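Local coordinates for protein copper-transporting ATPase PAA2, chloroplastic (Arabidopsis thaliana, PDB 5LBK) that couples ATP hydrolysis to copper transport across the chloroplast thylakoid membrane, this chain being the nucleotide-binding (N) domain of that P-type ATPase, at residues G70-V75 and G122-G127. Numbering follows the deposited sequence.
Sequences GRFVAV and GREGEG
Arg71 and Arg123 cross at about a right angle, Arg71 laying its aliphatic CG over one face of the Arg123 guanidinium, 3.3 Å from Arg123 NH2. The two cationic planes stand 60° apart, and Arg123 NH1 lies at the edge of the Arg71 guanidinium, 4.0 Å from Arg71 NH1. Such closeness of like charges is probably eased by Glu126: Arg123 NH1 donates to Glu126 OE1 at 2.9 Å in a salt bridge, coming from above the carboxylate plane. Arginine suits this place because its long chain, with CG anti to the backbone N (chi1 -174°), runs extended past Val73, where CG and CD brush Val73 CG2, before presenting its charge. An alanine at Arg123 would probably leave Glu126 without its cationic mate and open a gap beside Arg71 and Val73 CG2. Phe72 and Glu124 run alongside each other in the same direction, with Glu124 OE1 at the ring edge, 3.6 Å from Phe72 CD2; the broad phenyl suits a place against Phe85, Leu65 and Glu67. The antiparallel backbones join through Glu124 N to Phe72 O and two bonds between Ala74 and Gly122. A classic beta bulge sets Glu126 and Gly127 opposite Arg123, whose O takes both their N-H groups. The contact thus ties central strands 71-76 and 117-123 of the antiparallel sheet, with helix 17-27 packing on Val73 and Arg123 through Val27 and Met23.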
loop_
_atom_site.group_PDB
_atom_site.type_symbol
_atom_site.label_atom_id
_atom_site.label_comp_id
_atom_site.label_asym_id
_atom_site.label_seq_id
_atom_site.Cartn_x
_atom_site.Cartn_y
_atom_site.Cartn_z
ATOM N N GLY A 70 -9.765 11.311 -5.516
ATOM C CA GLY A 70 -10.165 11.169 -6.903
ATOM C C GLY A 70 -9.531 10.016 -7.651
ATOM O O GLY A 70 -9.837 9.826 -8.836
ATOM N N ARG A 71 -8.680 9.227 -6.999
ATOM C CA ARG A 71 -8.060 8.061 -7.617
ATOM C C ARG A 71 -8.164 6.857 -6.707
ATOM O O ARG A 71 -7.970 6.968 -5.494
ATOM C CB ARG A 71 -6.610 8.318 -7.923
ATOM C CG ARG A 71 -6.409 9.174 -9.174
ATOM C CD ARG A 71 -6.444 8.296 -10.434
ATOM N NE ARG A 71 -6.682 9.090 -11.633
ATOM C CZ ARG A 71 -5.770 9.798 -12.283
ATOM N NH1 ARG A 71 -4.514 9.827 -11.860
ATOM N NH2 ARG A 71 -6.131 10.482 -13.367
ATOM N N PHE A 72 -8.441 5.696 -7.296
ATOM C CA PHE A 72 -8.454 4.470 -6.517
ATOM C C PHE A 72 -7.033 4.045 -6.151
ATOM O O PHE A 72 -6.103 4.150 -6.959
ATOM C CB PHE A 72 -9.169 3.359 -7.281
ATOM C CG PHE A 72 -10.682 3.508 -7.210
ATOM C CD1 PHE A 72 -11.356 3.212 -6.036
ATOM C CD2 PHE A 72 -11.388 4.053 -8.261
ATOM C CE1 PHE A 72 -12.746 3.405 -5.968
ATOM C CE2 PHE A 72 -12.743 4.232 -8.178
ATOM C CZ PHE A 72 -13.397 3.927 -7.015
ATOM N N VAL A 73 -6.892 3.541 -4.926
ATOM C CA VAL A 73 -5.650 3.027 -4.341
ATOM C C VAL A 73 -5.985 1.669 -3.745
ATOM O O VAL A 73 -7.055 1.505 -3.129
ATOM C CB VAL A 73 -5.094 3.974 -3.253
ATOM C CG1 VAL A 73 -3.840 3.335 -2.542
ATOM C CG2 VAL A 73 -4.778 5.367 -3.848
ATOM N N ALA A 74 -5.144 0.685 -4.003
ATOM C CA ALA A 74 -5.332 -0.689 -3.532
ATOM C C ALA A 74 -4.133 -1.121 -2.684
ATOM O O ALA A 74 -3.003 -0.778 -2.994
ATOM C CB ALA A 74 -5.537 -1.618 -4.722
ATOM N N VAL A 75 -4.395 -1.844 -1.591
ATOM C CA VAL A 75 -3.404 -2.368 -0.678
ATOM C C VAL A 75 -3.672 -3.846 -0.460
ATOM O O VAL A 75 -4.804 -4.223 -0.165
ATOM C CB VAL A 75 -3.445 -1.625 0.680
ATOM C CG1 VAL A 75 -2.358 -2.138 1.582
ATOM C CG2 VAL A 75 -3.245 -0.126 0.496
ATOM N N GLY A 122 -0.880 0.124 -4.671
ATOM C CA GLY A 122 -1.041 0.508 -6.056
ATOM C C GLY A 122 -2.055 1.620 -6.246
ATOM O O GLY A 122 -2.945 1.810 -5.421
ATOM N N ARG A 123 -1.891 2.384 -7.336
ATOM C CA ARG A 123 -2.791 3.507 -7.638
ATOM C C ARG A 123 -3.238 3.516 -9.093
ATOM O O ARG A 123 -2.411 3.341 -9.987
ATOM C CB ARG A 123 -2.114 4.835 -7.307
ATOM C CG ARG A 123 -3.003 6.031 -7.446
ATOM C CD ARG A 123 -2.348 7.137 -6.680
ATOM N NE ARG A 123 -3.062 8.373 -6.775
ATOM C CZ ARG A 123 -2.936 9.242 -7.766
ATOM N NH1 ARG A 123 -2.111 9.014 -8.785
ATOM N NH2 ARG A 123 -3.665 10.338 -7.731
ATOM N N GLU A 124 -4.543 3.774 -9.345
ATOM C CA GLU A 124 -5.047 3.709 -10.710
ATOM C C GLU A 124 -4.290 4.734 -11.555
ATOM O O GLU A 124 -4.040 5.859 -11.122
ATOM C CB GLU A 124 -6.551 3.970 -10.789
ATOM C CG GLU A 124 -7.207 3.406 -12.099
ATOM C CD GLU A 124 -8.694 3.129 -11.973
ATOM O OE1 GLU A 124 -9.355 3.837 -11.191
ATOM O OE2 GLU A 124 -9.201 2.236 -12.702
ATOM N N GLY A 125 -3.954 4.348 -12.777
ATOM C CA GLY A 125 -3.191 5.197 -13.668
ATOM C C GLY A 125 -1.693 5.096 -13.510
ATOM O O GLY A 125 -0.967 5.698 -14.310
ATOM N N GLU A 126 -1.202 4.356 -12.515
ATOM C CA GLU A 126 0.217 4.290 -12.206
ATOM C C GLU A 126 0.686 2.865 -11.974
ATOM O O GLU A 126 1.864 2.558 -12.133
ATOM C CB GLU A 126 0.543 5.093 -10.943
ATOM C CG GLU A 126 0.400 6.579 -11.066
ATOM C CD GLU A 126 1.009 7.264 -9.887
ATOM O OE1 GLU A 126 0.296 7.451 -8.884
ATOM O OE2 GLU A 126 2.221 7.561 -9.943
ATOM N N GLY A 127 -0.193 2.011 -11.506
ATOM C CA GLY A 127 0.225 0.671 -11.122
ATOM C C GLY A 127 0.798 0.626 -9.714
ATOM O O GLY A 127 0.439 1.424 -8.848
#